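Local atomic coordinates of myosin-I heavy chain (Dictyostelium discoideum, PDB entry 5EJY), a protein that works as an actin-based motor with ATPase activity in early phagocytosis and adhesion, this chain being a MyTH4-FERM domain of its tail. Residues Leu192-Lys196 with Glu197-Ile201. Sequence-based numbering, arbitrary orientation.
Sequences LESIK and ENRPI
Arg-199 doubles back over the last turn of the helix and lays one face of its guanidinium on Ser-194, whose CA sits 4.1 Å above the plane, over its centre. CG of Arg-199 lies between its own backbone N and carbonyl carbon (chi1 65°), and the chain then runs extended to NE, which carries the flat group alongside Ser-194. Serine suits the spot beneath: its short side chain lets the returning backbone pass close by, with CB 3.5 Å from Arg-199 O, and CG1 of Ile-201 packs against the same CB at 3.8 Å. OG takes up a water at 2.7 Å, which also receives a weak bond from Arg-199 NH2. The helix ends in a Schellman motif: Arg-199 N reaches Ser-194 O almost straight (3.0 Å, 178°), and Asn-198 N reaches Ile-195 O at 2.9 Å from above the carbonyl plane. Asn-198 is the C-prime residue, with the positive phi that asparagine tolerates well; its ND2 bonds Ser-166 OG. The turn joins the MyTH4 helices to strand 201-207 of the ubiquitin-like first FERM lobe. Ile-195's branched hydrocarbon suits burial against His-130 and Phe-131. Glu-197's carboxylate can accept from a second water, which also donates to Glu-193 O.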
ATOM      1  N   LEU A 192     -15.121   2.399   2.317  1.00 21.26           N
ATOM      2  CA  LEU A 192     -16.426   2.994   2.019  1.00 22.88           C
ATOM      3  C   LEU A 192     -17.117   3.496   3.279  1.00 25.06           C
ATOM      4  O   LEU A 192     -17.764   4.543   3.267  1.00 25.03           O
ATOM      5  CB  LEU A 192     -17.335   1.996   1.283  1.00 21.10           C
ATOM      6  CG  LEU A 192     -16.924   1.651  -0.152  1.00 26.61           C
ATOM      7  CD1 LEU A 192     -17.723   0.475  -0.660  1.00 22.82           C
ATOM      8  CD2 LEU A 192     -17.117   2.862  -1.062  1.00 23.78           C
ATOM      9  N   GLU A 193     -16.978   2.749   4.370  1.00 26.56           N
ATOM     10  CA  GLU A 193     -17.537   3.181   5.655  1.00 26.84           C
ATOM     11  C   GLU A 193     -16.977   4.530   6.093  1.00 30.49           C
ATOM     12  O   GLU A 193     -17.727   5.420   6.494  1.00 31.64           O
ATOM     13  CB  GLU A 193     -17.329   2.102   6.723  1.00 32.42           C
ATOM     14  CG  GLU A 193     -18.187   0.870   6.471  1.00 33.48           C
ATOM     15  CD  GLU A 193     -17.903  -0.281   7.421  1.00 49.51           C
ATOM     16  OE1 GLU A 193     -16.725  -0.484   7.796  1.00 50.00           O
ATOM     17  OE2 GLU A 193     -18.867  -0.993   7.784  1.00 56.37           O
ATOM     18  N   SER A 194     -15.661   4.689   5.999  1.00 24.61           N
ATOM     19  CA  SER A 194     -15.013   5.969   6.284  1.00 27.75           C
ATOM     20  C   SER A 194     -15.453   7.087   5.337  1.00 26.89           C
ATOM     21  O   SER A 194     -15.770   8.196   5.770  1.00 26.21           O
ATOM     22  CB  SER A 194     -13.489   5.820   6.214  1.00 26.47           C
ATOM     23  OG  SER A 194     -13.017   4.980   7.251  1.00 30.97           O
ATOM     24  N   ILE A 195     -15.452   6.805   4.035  1.00 22.74           N
ATOM     25  CA  ILE A 195     -15.861   7.802   3.054  1.00 21.21           C
ATOM     26  C   ILE A 195     -17.282   8.267   3.343  1.00 26.62           C
ATOM     27  O   ILE A 195     -17.558   9.468   3.362  1.00 25.92           O
ATOM     28  CB  ILE A 195     -15.807   7.238   1.615  1.00 23.72           C
ATOM     29  CG1 ILE A 195     -14.358   6.923   1.226  1.00 22.58           C
ATOM     30  CG2 ILE A 195     -16.420   8.235   0.627  1.00 21.08           C
ATOM     31  CD1 ILE A 195     -14.234   6.103  -0.048  1.00 18.82           C
ATOM     32  N   LYS A 196     -18.178   7.307   3.563  1.00 23.98           N
ATOM     33  CA  LYS A 196     -19.585   7.615   3.822  1.00 28.02           C
ATOM     34  C   LYS A 196     -19.696   8.636   4.939  1.00 28.87           C
ATOM     35  O   LYS A 196     -20.423   9.631   4.813  1.00 26.37           O
ATOM     36  CB  LYS A 196     -20.372   6.343   4.178  1.00 28.43           C
ATOM     37  CG  LYS A 196     -21.834   6.584   4.599  1.00 32.96           C
ATOM     38  CD  LYS A 196     -22.651   5.289   4.605  1.00 35.15           C
ATOM     39  CE  LYS A 196     -23.729   5.277   5.682  1.00 40.82           C
ATOM     40  NZ  LYS A 196     -24.371   6.603   5.927  1.00 43.10           N
ATOM     41  N   GLU A 197     -18.956   8.401   6.022  1.00 28.40           N
ATOM     42  CA  GLU A 197     -19.024   9.270   7.198  1.00 31.15           C
ATOM     43  C   GLU A 197     -18.055  10.439   7.150  1.00 31.60           C
ATOM     44  O   GLU A 197     -17.865  11.125   8.153  1.00 30.63           O
ATOM     45  CB  GLU A 197     -18.778   8.478   8.481  1.00 33.69           C
ATOM     46  CG  GLU A 197     -19.603   7.217   8.626  1.00 41.66           C
ATOM     47  CD  GLU A 197     -19.448   6.594  10.008  1.00 59.18           C
ATOM     48  OE1 GLU A 197     -19.354   5.350  10.105  1.00 58.97           O
ATOM     49  OE2 GLU A 197     -19.412   7.355  11.002  1.00 59.15           O
ATOM     50  N   ASN A 198     -17.446  10.673   5.993  1.00 25.81           N
ATOM     51  CA  ASN A 198     -16.562  11.818   5.817  1.00 24.13           C
ATOM     52  C   ASN A 198     -15.409  11.845   6.827  1.00 30.65           C
ATOM     53  O   ASN A 198     -15.076  12.898   7.379  1.00 29.76           O
ATOM     54  CB  ASN A 198     -17.370  13.130   5.876  1.00 29.18           C
ATOM     55  CG  ASN A 198     -18.294  13.300   4.668  1.00 32.50           C
ATOM     56  OD1 ASN A 198     -17.867  13.140   3.528  1.00 26.03           O
ATOM     57  ND2 ASN A 198     -19.567  13.602   4.917  1.00 23.79           N
ATOM     58  N   ARG A 199     -14.807  10.687   7.074  1.00 25.83           N
ATOM     59  CA  ARG A 199     -13.657  10.612   7.966  1.00 27.47           C
ATOM     60  C   ARG A 199     -12.498   9.869   7.294  1.00 25.76           C
ATOM     61  O   ARG A 199     -12.688   9.257   6.255  1.00 22.79           O
ATOM     62  CB  ARG A 199     -14.038   9.932   9.272  1.00 31.62           C
ATOM     63  CG  ARG A 199     -14.427   8.481   9.118  1.00 35.80           C
ATOM     64  CD  ARG A 199     -14.562   7.819  10.480  1.00 44.23           C
ATOM     65  NE  ARG A 199     -14.513   6.362  10.374  1.00 51.01           N
ATOM     66  CZ  ARG A 199     -15.592   5.589  10.331  1.00 52.37           C
ATOM     67  NH1 ARG A 199     -16.796   6.142  10.395  1.00 53.01           N
ATOM     68  NH2 ARG A 199     -15.469   4.271  10.227  1.00 48.94           N
ATOM     69  N   PRO A 200     -11.296   9.947   7.882  1.00 27.94           N
ATOM     70  CA  PRO A 200     -10.118   9.221   7.387  1.00 26.17           C
ATOM     71  C   PRO A 200     -10.247   7.720   7.576  1.00 27.41           C
ATOM     72  O   PRO A 200     -11.031   7.271   8.413  1.00 26.77           O
ATOM     73  CB  PRO A 200      -8.981   9.746   8.275  1.00 26.72           C
ATOM     74  CG  PRO A 200      -9.496  11.039   8.854  1.00 31.29           C
ATOM     75  CD  PRO A 200     -10.964  10.828   9.016  1.00 30.49           C
ATOM     76  N   ILE A 201      -9.500   6.945   6.791  1.00 21.09           N
ATOM     77  CA  ILE A 201      -9.389   5.520   7.027  1.00 23.25           C
ATOM     78  C   ILE A 201      -8.261   5.359   8.039  1.00 23.70           C
ATOM     79  O   ILE A 201      -7.207   5.973   7.883  1.00 22.99           O
ATOM     80  CB  ILE A 201      -9.026   4.746   5.727  1.00 21.62           C
ATOM     81  CG1 ILE A 201     -10.174   4.818   4.714  1.00 24.17           C
ATOM     82  CG2 ILE A 201      -8.738   3.294   6.035  1.00 23.74           C
ATOM     83  CD1 ILE A 201     -10.249   6.129   3.943  1.00 24.29           C
TER
HETATM   84  O   HOH W   1     -19.925   4.242   7.986  1.00 41.89           O
HETATM   85  O   HOH W   2     -13.406   2.570   8.346  1.00 41.72           O